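Local coordinates for protein branched-chain phosphotransacylase (PDB 1YCO) that probably transfers acyl groups between coenzyme A and phosphate, as members of the phosphate acetyltransferase and butyryltransferase family do, at residues 14-19 with 44-48; 1-7 with 28-34; 99-104 with 116-122; 69-73 with 269-273. All coordinates share one frame; numbering follows the deposited sequence.

Interaction 1. Residues 14-19 with 44-48; sequences ILQLVK and NLWKY
Leu45 meets the helix mainly through one methyl: its CD1 lies 3.5 Å from Lys19 CG and 3.7 Å from Leu15 CD1, wedged between the two side chains one turn apart. The extended Lys19 chain crosses it at about a right angle and touches it with CG and CE. Leu45 CB also stands at a looser distance from Val18 CG1. Next comes Trp46, whose indole packs against the side of helix 12-24 just before the chain enters strand 47-50, the outermost strand, within this chain, of a parallel sheet built on a Rossmann-like pattern; the helix belongs to the first beta-alpha-beta unit of that sheet. Leu15 CD1 makes a CH-pi contact over one face of the six-membered ring, 4.0 Å from its centroid and 25° off the normal, displaced toward the rim. In Leu15, chi1 of -166° swings CG away from the backbone N, and chi2 of 66° then directs CD1 to both Leu45 and the ring. At the ring edge, in its plane, Val18 CG2 approaches Trp46 CE3 to 3.6 Å, while Ile14 CG2 comes obliquely to CZ3. Trp46 NE1 is hydrogen-bonded to Asn39 OD1, which ties the indole to the preceding loop.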
# COMPACT_ATOMS: atom_id res chain seq x y z
N ILE A 14 26.58 -11.99 -1.57
CA ILE A 14 26.23 -12.70 -2.78
C ILE A 14 26.66 -14.16 -2.64
O ILE A 14 25.97 -15.07 -3.10
CB ILE A 14 26.89 -12.06 -4.04
CG1 ILE A 14 26.35 -10.64 -4.26
CG2 ILE A 14 26.64 -12.91 -5.28
CD1 ILE A 14 24.83 -10.55 -4.46
N LEU A 15 27.80 -14.39 -1.99
CA LEU A 15 28.31 -15.74 -1.79
C LEU A 15 27.30 -16.62 -1.06
O LEU A 15 27.10 -17.79 -1.40
CB LEU A 15 29.61 -15.70 -1.00
CG LEU A 15 30.41 -17.01 -1.01
CD1 LEU A 15 30.92 -17.29 -2.41
CD2 LEU A 15 31.57 -16.89 -0.04
N GLN A 16 26.65 -16.05 -0.04
CA GLN A 16 25.65 -16.77 0.73
C GLN A 16 24.49 -17.20 -0.18
O GLN A 16 23.91 -18.27 0.02
CB GLN A 16 25.14 -15.88 1.87
CG GLN A 16 24.94 -16.59 3.20
CD GLN A 16 24.17 -15.74 4.21
OE1 GLN A 16 24.51 -14.58 4.45
NE2 GLN A 16 23.12 -16.32 4.81
N LEU A 17 24.17 -16.37 -1.17
CA LEU A 17 23.08 -16.64 -2.13
C LEU A 17 23.44 -17.79 -3.06
O LEU A 17 22.66 -18.72 -3.26
CB LEU A 17 22.80 -15.40 -2.99
CG LEU A 17 21.79 -15.57 -4.14
CD1 LEU A 17 20.45 -16.04 -3.59
CD2 LEU A 17 21.62 -14.24 -4.89
N VAL A 18 24.63 -17.69 -3.65
CA VAL A 18 25.12 -18.71 -4.56
C VAL A 18 25.12 -20.07 -3.86
O VAL A 18 24.55 -21.04 -4.36
CB VAL A 18 26.53 -18.36 -5.06
CG1 VAL A 18 27.05 -19.47 -5.96
CG2 VAL A 18 26.49 -17.04 -5.82
N LYS A 19 25.75 -20.13 -2.69
CA LYS A 19 25.80 -21.38 -1.95
C LYS A 19 24.40 -21.96 -1.77
O LYS A 19 24.14 -23.13 -2.08
CB LYS A 19 26.47 -21.17 -0.58
CG LYS A 19 27.95 -20.88 -0.68
CD LYS A 19 28.63 -20.87 0.68
CE LYS A 19 30.14 -20.62 0.53
NZ LYS A 19 30.87 -20.52 1.84
N ASN A 44 35.64 -22.77 -5.19
CA ASN A 44 35.49 -22.75 -6.64
C ASN A 44 34.03 -22.75 -7.12
O ASN A 44 33.74 -23.20 -8.24
CB ASN A 44 36.23 -23.93 -7.26
CG ASN A 44 37.32 -23.50 -8.21
OD1 ASN A 44 37.12 -22.60 -9.04
ND2 ASN A 44 38.49 -24.15 -8.12
N LEU A 45 33.12 -22.24 -6.29
CA LEU A 45 31.70 -22.18 -6.64
C LEU A 45 31.50 -21.51 -8.02
O LEU A 45 31.43 -22.18 -9.05
CB LEU A 45 30.93 -21.39 -5.57
CG LEU A 45 31.02 -21.88 -4.13
CD1 LEU A 45 30.38 -20.86 -3.21
CD2 LEU A 45 30.35 -23.24 -3.97
N TRP A 46 31.42 -20.18 -8.03
CA TRP A 46 31.24 -19.43 -9.27
C TRP A 46 32.53 -19.30 -10.06
O TRP A 46 33.57 -19.83 -9.68
CB TRP A 46 30.70 -18.02 -8.98
CG TRP A 46 31.58 -17.16 -8.09
CD1 TRP A 46 32.93 -16.99 -8.19
CD2 TRP A 46 31.15 -16.34 -7.00
NE1 TRP A 46 33.37 -16.12 -7.22
CE2 TRP A 46 32.30 -15.70 -6.48
CE3 TRP A 46 29.90 -16.09 -6.41
CZ2 TRP A 46 32.24 -14.82 -5.39
CZ3 TRP A 46 29.84 -15.21 -5.33
CH2 TRP A 46 31.01 -14.59 -4.83
N LYS A 47 32.45 -18.57 -11.18
CA LYS A 47 33.58 -18.27 -12.05
C LYS A 47 33.90 -16.78 -11.91
O LYS A 47 33.30 -15.95 -12.60
CB LYS A 47 33.22 -18.57 -13.51
CG LYS A 47 33.19 -20.06 -13.88
CD LYS A 47 34.58 -20.61 -14.30
CE LYS A 47 35.62 -20.54 -13.17
NZ LYS A 47 35.32 -21.45 -12.01
N TYR A 48 34.82 -16.45 -11.01
CA TYR A 48 35.22 -15.06 -10.76
C TYR A 48 35.88 -14.39 -11.97
O TYR A 48 36.62 -15.02 -12.71
CB TYR A 48 36.20 -15.01 -9.57
CG TYR A 48 36.73 -13.62 -9.27
CD1 TYR A 48 35.92 -12.66 -8.65
CD2 TYR A 48 38.03 -13.26 -9.62
CE1 TYR A 48 36.40 -11.37 -8.38
CE2 TYR A 48 38.51 -11.98 -9.36
CZ TYR A 48 37.70 -11.04 -8.75
OH TYR A 48 38.19 -9.78 -8.50

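Interaction 2. Residues 1-7 with 28-34; sequences MITVSIA and PLQFIVF
Val4 and Phe31 sit side by side in a parallel strand pair, Val4 CB 3.7 Å from Phe31 CD2. The strands are bound by six backbone hydrogen bonds, from Ile2 N to Pro28 O at one end to Phe34 N to Ile6 O at the other. On the face bearing Ile2, Val4 and Ile6, Ile6 CD1 lies 3.9 Å from Phe31 CD2 and 4.0 Å from Val33 CG2. The opposite face is mixed: Thr3 OG1 donates to Gln30 OE1 over 3.1 Å, in the plane of the amide carbonyl and on a lone pair, while Thr3 CG2 packs against Ile32 CD1 at 3.5 Å. Thr3 OG1 lies beside the backbone N (chi1 -61°), which leaves the methyl to turn toward Ile32. The Phe34 ring presents its edge to Ile6 O, 3.4 Å from CD1.

Further out, helix 12-24, the crossover of this beta-alpha-beta unit, packs Val18, Ala21 and Leu22 on Phe31, and helix 54-66 lies on the other face, where Ala61 O bonds Ser5 OG. Between Ile2 and Phe34 alternate main-chain groups thus pair across the two strands, while Thr3 N turns to Gln71 OE1 on the side facing strand 72-75, and the hydroxyls of Thr3 and Ser5 find acceptors of their own.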
# COMPACT_ATOMS: atom_id res chain seq x y z
N MET A 1 20.34 -26.01 -19.09
CA MET A 1 21.32 -25.47 -18.12
C MET A 1 21.15 -23.96 -18.04
O MET A 1 21.01 -23.30 -19.07
CB MET A 1 22.74 -25.83 -18.56
CG MET A 1 23.76 -25.80 -17.45
SD MET A 1 24.59 -24.24 -17.34
CE MET A 1 25.59 -24.30 -18.86
N ILE A 2 21.14 -23.43 -16.82
CA ILE A 2 20.96 -22.01 -16.61
C ILE A 2 22.19 -21.33 -16.04
O ILE A 2 22.65 -21.67 -14.95
CB ILE A 2 19.76 -21.75 -15.66
CG1 ILE A 2 18.46 -22.13 -16.38
CG2 ILE A 2 19.75 -20.29 -15.20
CD1 ILE A 2 17.22 -21.94 -15.56
N THR A 3 22.73 -20.37 -16.78
CA THR A 3 23.89 -19.62 -16.34
C THR A 3 23.41 -18.24 -15.87
O THR A 3 22.56 -17.62 -16.50
CB THR A 3 24.91 -19.43 -17.51
OG1 THR A 3 25.36 -20.71 -17.96
CG2 THR A 3 26.11 -18.61 -17.06
N VAL A 4 23.95 -17.78 -14.74
CA VAL A 4 23.58 -16.48 -14.20
C VAL A 4 24.78 -15.52 -14.16
O VAL A 4 25.87 -15.85 -13.68
CB VAL A 4 22.99 -16.59 -12.76
CG1 VAL A 4 22.51 -15.23 -12.29
CG2 VAL A 4 21.84 -17.59 -12.72
N SER A 5 24.56 -14.32 -14.68
CA SER A 5 25.59 -13.29 -14.72
C SER A 5 25.36 -12.31 -13.57
O SER A 5 24.27 -11.76 -13.42
CB SER A 5 25.52 -12.58 -16.08
OG SER A 5 26.39 -11.47 -16.17
N ILE A 6 26.38 -12.07 -12.76
CA ILE A 6 26.23 -11.17 -11.62
C ILE A 6 27.15 -9.96 -11.68
O ILE A 6 28.38 -10.09 -11.69
CB ILE A 6 26.50 -11.92 -10.30
CG1 ILE A 6 25.65 -13.19 -10.26
CG2 ILE A 6 26.20 -11.00 -9.10
CD1 ILE A 6 25.70 -13.95 -8.96
N ALA A 7 26.54 -8.77 -11.69
CA ALA A 7 27.30 -7.52 -11.74
C ALA A 7 27.66 -7.08 -10.32
O ALA A 7 26.80 -6.59 -9.57
CB ALA A 7 26.48 -6.44 -12.45
N PRO A 28 20.69 -28.08 -13.61
CA PRO A 28 22.02 -27.47 -13.76
C PRO A 28 22.03 -25.94 -13.65
O PRO A 28 21.33 -25.25 -14.39
CB PRO A 28 22.47 -27.97 -15.13
CG PRO A 28 21.81 -29.31 -15.22
CD PRO A 28 20.42 -29.01 -14.72
N LEU A 29 22.84 -25.44 -12.73
CA LEU A 29 22.99 -24.01 -12.49
C LEU A 29 24.46 -23.62 -12.52
O LEU A 29 25.32 -24.41 -12.14
CB LEU A 29 22.44 -23.63 -11.11
CG LEU A 29 21.07 -22.98 -10.97
CD1 LEU A 29 20.86 -22.60 -9.51
CD2 LEU A 29 20.98 -21.74 -11.85
N GLN A 30 24.74 -22.40 -12.96
CA GLN A 30 26.11 -21.91 -13.03
C GLN A 30 26.15 -20.40 -12.77
O GLN A 30 25.25 -19.67 -13.19
CB GLN A 30 26.70 -22.21 -14.40
CG GLN A 30 28.04 -21.55 -14.66
CD GLN A 30 28.67 -22.01 -15.96
OE1 GLN A 30 28.13 -21.77 -17.06
NE2 GLN A 30 29.81 -22.67 -15.85
N PHE A 31 27.19 -19.94 -12.08
CA PHE A 31 27.33 -18.53 -11.77
C PHE A 31 28.64 -17.94 -12.28
O PHE A 31 29.71 -18.53 -12.14
CB PHE A 31 27.22 -18.29 -10.26
CG PHE A 31 25.87 -18.62 -9.68
CD1 PHE A 31 25.60 -19.87 -9.14
CD2 PHE A 31 24.85 -17.67 -9.70
CE1 PHE A 31 24.35 -20.17 -8.61
CE2 PHE A 31 23.59 -17.96 -9.18
CZ PHE A 31 23.34 -19.22 -8.64
N ILE A 32 28.53 -16.76 -12.88
CA ILE A 32 29.67 -16.04 -13.41
C ILE A 32 29.59 -14.65 -12.81
O ILE A 32 28.72 -13.85 -13.16
CB ILE A 32 29.60 -15.98 -14.95
CG1 ILE A 32 29.58 -17.40 -15.50
CG2 ILE A 32 30.80 -15.21 -15.50
CD1 ILE A 32 29.43 -17.47 -17.00
N VAL A 33 30.51 -14.36 -11.89
CA VAL A 33 30.52 -13.08 -11.20
C VAL A 33 31.59 -12.11 -11.68
O VAL A 33 32.74 -12.50 -11.88
CB VAL A 33 30.75 -13.30 -9.69
CG1 VAL A 33 30.76 -11.96 -8.96
CG2 VAL A 33 29.68 -14.22 -9.13
N PHE A 34 31.21 -10.85 -11.82
CA PHE A 34 32.13 -9.80 -12.24
C PHE A 34 32.19 -8.77 -11.12
O PHE A 34 31.15 -8.38 -10.58
CB PHE A 34 31.63 -9.09 -13.51
CG PHE A 34 31.23 -10.02 -14.62
CD1 PHE A 34 30.04 -10.74 -14.55
CD2 PHE A 34 32.03 -10.15 -15.75
CE1 PHE A 34 29.64 -11.57 -15.59
CE2 PHE A 34 31.64 -10.98 -16.80
CZ PHE A 34 30.45 -11.69 -16.72

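Interaction 3. Residues 99-104 with 116-122; sequences ILSHVA and LTDCAMN
His102 crosses to the turn of residues 118-121 through backbone and side chain alike. Its CB lies 4.0 Å from Met121 CG and 3.9 Å from Asp118 OD2. With CG anti to the backbone N (chi1 -179°), the imidazole reaches beside the turn, where Ala120 CB approaches CG and CD2 obliquely. Farther along the ring, Cys119 SG stands 5.0 Å from the centroid, also oblique. ND1 is 2.7 Å from a water that donates to Leu116 O, a bridge from the ring to the neighbouring strand.

The backbone of His102 is held just as closely. Its N donates to Asp118 OD2, met from above the carboxylate plane, and its O accepts from Asp118 N and from Thr117 OG1, which arrive from opposite faces of the carbonyl plane. Beyond it, Ala104 and Leu116 form a hydrogen-bonded antiparallel pair, and Val103 and Thr117 a non-hydrogen-bonded one; together they belong to the hairpin of strands 101-107 and 113-117 in the mixed sheet. At the far end of the loop that follows the second strand, Asn122 ND2 donates to Leu100 O at 3.1 Å in the plane of that carbonyl. Met121 CE closes on Leu100 CB at 3.6 Å. A second water donates to Thr117 OG1 and lies 3.0 Å from Ser101 OG, which also bonds Asn136 of helix 127-143.

The main chain of His102 is thus gripped at N by a carboxylate oxygen and at O by two donors, which ties the loop after Thr117 back to the first strand of the hairpin.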
# COMPACT_ATOMS: atom_id res chain seq x y z
N ILE A 99 7.95 -1.69 -23.63
CA ILE A 99 8.48 -1.02 -22.45
C ILE A 99 8.94 -2.02 -21.39
O ILE A 99 8.58 -3.19 -21.42
CB ILE A 99 7.42 -0.13 -21.77
CG1 ILE A 99 6.46 -0.99 -20.97
CG2 ILE A 99 6.65 0.68 -22.81
CD1 ILE A 99 6.33 -0.57 -19.52
N LEU A 100 9.76 -1.55 -20.45
CA LEU A 100 10.23 -2.38 -19.36
C LEU A 100 9.31 -2.14 -18.16
O LEU A 100 8.79 -1.04 -17.97
CB LEU A 100 11.67 -2.01 -18.96
CG LEU A 100 12.81 -2.24 -19.98
CD1 LEU A 100 14.12 -1.73 -19.40
CD2 LEU A 100 12.92 -3.72 -20.31
N SER A 101 9.10 -3.17 -17.36
CA SER A 101 8.27 -3.05 -16.19
C SER A 101 8.84 -3.96 -15.11
O SER A 101 9.76 -4.74 -15.36
CB SER A 101 6.82 -3.47 -16.50
OG SER A 101 6.71 -4.85 -16.85
N HIS A 102 8.30 -3.87 -13.90
CA HIS A 102 8.76 -4.74 -12.85
C HIS A 102 7.55 -5.55 -12.46
O HIS A 102 6.43 -5.05 -12.38
CB HIS A 102 9.29 -3.95 -11.66
CG HIS A 102 9.81 -4.81 -10.55
ND1 HIS A 102 8.97 -5.51 -9.71
CD2 HIS A 102 11.07 -5.09 -10.15
CE1 HIS A 102 9.69 -6.19 -8.84
NE2 HIS A 102 10.97 -5.96 -9.09
N VAL A 103 7.80 -6.83 -12.24
CA VAL A 103 6.76 -7.76 -11.86
C VAL A 103 7.25 -8.59 -10.68
O VAL A 103 8.38 -9.08 -10.68
CB VAL A 103 6.41 -8.73 -13.02
CG1 VAL A 103 5.49 -9.85 -12.52
CG2 VAL A 103 5.74 -7.97 -14.15
N ALA A 104 6.39 -8.75 -9.69
CA ALA A 104 6.72 -9.50 -8.50
C ALA A 104 5.75 -10.66 -8.32
O ALA A 104 4.58 -10.58 -8.71
CB ALA A 104 6.67 -8.60 -7.26
N LEU A 116 2.16 -9.10 -8.78
CA LEU A 116 1.97 -7.70 -8.47
C LEU A 116 2.84 -6.95 -9.46
O LEU A 116 4.01 -7.28 -9.65
CB LEU A 116 2.45 -7.39 -7.05
CG LEU A 116 2.43 -5.92 -6.61
CD1 LEU A 116 1.04 -5.33 -6.71
CD2 LEU A 116 2.94 -5.82 -5.18
N THR A 117 2.28 -5.93 -10.11
CA THR A 117 3.14 -5.26 -11.04
C THR A 117 3.24 -3.77 -11.08
O THR A 117 2.27 -2.99 -11.04
CB THR A 117 2.94 -5.77 -12.48
OG1 THR A 117 3.72 -4.96 -13.36
CG2 THR A 117 1.50 -5.73 -12.90
N ASP A 118 4.51 -3.44 -11.15
CA ASP A 118 5.11 -2.15 -11.25
C ASP A 118 5.22 -1.26 -10.05
O ASP A 118 4.58 -0.23 -9.96
CB ASP A 118 4.54 -1.41 -12.44
CG ASP A 118 5.65 -0.92 -13.35
OD1 ASP A 118 5.34 -0.25 -14.36
OD2 ASP A 118 6.84 -1.21 -13.03
N CYS A 119 6.11 -1.68 -9.16
CA CYS A 119 6.40 -0.93 -7.95
C CYS A 119 7.89 -0.56 -7.91
O CYS A 119 8.47 -0.44 -6.83
CB CYS A 119 6.03 -1.77 -6.74
SG CYS A 119 6.38 -3.51 -6.93
N ALA A 120 8.49 -0.38 -9.09
CA ALA A 120 9.91 -0.02 -9.21
C ALA A 120 10.32 0.70 -10.50
O ALA A 120 11.24 1.52 -10.49
CB ALA A 120 10.79 -1.26 -9.04
N MET A 121 9.64 0.41 -11.61
CA MET A 121 9.99 1.02 -12.89
C MET A 121 9.20 2.26 -13.31
O MET A 121 9.74 3.37 -13.35
CB MET A 121 9.89 -0.01 -14.02
CG MET A 121 10.94 -1.13 -14.00
SD MET A 121 12.67 -0.56 -14.23
CE MET A 121 12.68 -0.18 -15.97
N ASN A 122 7.93 2.08 -13.64
CA ASN A 122 7.10 3.18 -14.10
C ASN A 122 6.42 3.93 -12.96
O ASN A 122 5.50 3.43 -12.33
CB ASN A 122 6.08 2.63 -15.10
CG ASN A 122 6.76 1.91 -16.27
OD1 ASN A 122 7.21 2.54 -17.22
ND2 ASN A 122 6.87 0.59 -16.17
O HOH W 1 10.29 1.78 -18.25
O HOH W 2 4.06 -5.78 -15.94
O HOH W 3 6.40 -5.17 -8.99

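Interaction 4. Residues 69-73 with 269-273; sequences QAQIL and AMRQV
The backbones of residues 69-73, which lead into strand 72-75, and of helix residues 269-273 approach to 6.9 Å between the CA atoms of Ile72 and Ala269, and likewise between those of Gln71 and Val273. Side chains make the contact. Ile72 is the main wedge: CG1 lies anti to the carbonyl carbon (chi1 -63°), and with chi2 at 169° the chain runs on to CD1, which rests on the turn at Ala269 and Met270. That terminal methyl sits 3.6 Å from Met270 N and 3.8 Å from both Ala269 CB and Met270 CG, touching helix backbone as well as side chains. Ile72 CG2, the other branch, rests on Ala269 CB. One turn later Val273 slants across Ile72, its CG2 coming to 3.5 Å from Ile72 CG1 and equally near Gln71 O.

Helix 259-274, the last of the chain, here lies against strand 72-75, which sits between strands 2-7 and 250-252 in the five-stranded parallel sheet. Val273 and Ile72 also both touch Ile2 of strand 2-7, and Ala269 and Ile72 both touch Val251 of strand 250-252, so the helix spans three adjacent strands. Gln71 contributes its CB, 3.9 Å from Val273 CG1; past CB the chain bends at chi2 (61°) and its amide turns away from the helix to Thr3 of strand 2-7.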
# COMPACT_ATOMS: atom_id res chain seq x y z
N GLN A 69 24.33 -16.50 -23.82
CA GLN A 69 25.46 -16.86 -22.98
C GLN A 69 24.96 -16.99 -21.54
O GLN A 69 25.35 -17.90 -20.81
CB GLN A 69 26.55 -15.80 -23.08
CG GLN A 69 27.96 -16.33 -22.87
CD GLN A 69 28.58 -16.87 -24.14
OE1 GLN A 69 28.92 -16.11 -25.05
NE2 GLN A 69 28.73 -18.18 -24.22
N ALA A 70 24.10 -16.06 -21.14
CA ALA A 70 23.51 -16.08 -19.81
C ALA A 70 22.01 -15.92 -20.00
O ALA A 70 21.57 -15.27 -20.95
CB ALA A 70 24.07 -14.93 -18.96
N GLN A 71 21.23 -16.54 -19.11
CA GLN A 71 19.77 -16.52 -19.17
C GLN A 71 19.14 -15.61 -18.12
O GLN A 71 17.94 -15.34 -18.17
CB GLN A 71 19.21 -17.94 -18.98
CG GLN A 71 19.55 -18.92 -20.08
CD GLN A 71 21.05 -19.16 -20.23
OE1 GLN A 71 21.72 -19.65 -19.32
NE2 GLN A 71 21.58 -18.79 -21.39
N ILE A 72 19.93 -15.18 -17.16
CA ILE A 72 19.43 -14.30 -16.11
C ILE A 72 20.50 -13.30 -15.69
O ILE A 72 21.67 -13.66 -15.54
CB ILE A 72 18.99 -15.09 -14.86
CG1 ILE A 72 17.83 -16.03 -15.21
CG2 ILE A 72 18.56 -14.13 -13.77
CD1 ILE A 72 17.51 -17.04 -14.11
N LEU A 73 20.10 -12.06 -15.51
CA LEU A 73 21.01 -11.02 -15.08
C LEU A 73 20.67 -10.68 -13.63
O LEU A 73 19.49 -10.57 -13.28
CB LEU A 73 20.85 -9.78 -15.96
CG LEU A 73 21.80 -8.62 -15.65
CD1 LEU A 73 23.24 -9.08 -15.88
CD2 LEU A 73 21.47 -7.44 -16.53
N ALA A 269 12.96 -15.69 -11.30
CA ALA A 269 13.64 -15.53 -12.59
C ALA A 269 13.90 -16.88 -13.27
O ALA A 269 13.67 -17.04 -14.47
CB ALA A 269 14.96 -14.77 -12.41
N MET A 270 14.41 -17.84 -12.50
CA MET A 270 14.68 -19.17 -13.05
C MET A 270 13.38 -19.78 -13.57
O MET A 270 13.35 -20.43 -14.61
CB MET A 270 15.28 -20.09 -11.98
CG MET A 270 16.75 -19.82 -11.69
SD MET A 270 17.39 -20.71 -10.24
CE MET A 270 17.10 -22.43 -10.73
N ARG A 271 12.30 -19.53 -12.84
CA ARG A 271 11.01 -20.06 -13.21
C ARG A 271 10.53 -19.52 -14.56
O ARG A 271 9.87 -20.23 -15.31
CB ARG A 271 10.00 -19.74 -12.11
CG ARG A 271 8.75 -20.60 -12.10
CD ARG A 271 8.45 -21.05 -10.68
NE ARG A 271 7.13 -20.65 -10.22
CZ ARG A 271 5.98 -21.08 -10.73
NH1 ARG A 271 5.98 -21.93 -11.75
NH2 ARG A 271 4.83 -20.66 -10.22
N GLN A 272 10.86 -18.27 -14.87
CA GLN A 272 10.45 -17.67 -16.14
C GLN A 272 11.33 -18.19 -17.28
O GLN A 272 10.90 -18.28 -18.43
CB GLN A 272 10.57 -16.15 -16.09
CG GLN A 272 9.84 -15.50 -14.93
CD GLN A 272 10.10 -14.01 -14.81
OE1 GLN A 272 10.27 -13.48 -13.71
NE2 GLN A 272 10.11 -13.31 -15.94
N VAL A 273 12.57 -18.53 -16.95
CA VAL A 273 13.51 -19.03 -17.93
C VAL A 273 13.17 -20.42 -18.45
O VAL A 273 13.25 -20.67 -19.66
CB VAL A 273 14.94 -19.07 -17.37
CG1 VAL A 273 15.84 -19.88 -18.29
CG2 VAL A 273 15.46 -17.64 -17.22

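From the N terminus, strand 2-7 pairs with strand 29-35 in interaction 2, closing the loop that contains helix 12-24. Interaction 1 joins that helix to the chain entering strand 47-50, so the two contacts cross in sequence; they also touch, as Lys47 N probably bonds Phe31 O between the neighbouring strands. Interaction 4 opens next at residues 69-73, whose strand 72-75 lies beside strand 2-7, where Ser5 N meets Ile72 O, and closes only at the C-terminal helix, almost two hundred residues on. Interaction 3 falls within that long loop: its hairpin belongs to the separate mixed sheet, with its nearest atoms about 6 Å from interaction 4. Interactions 1, 2 and 4 all reach the parallel sheet.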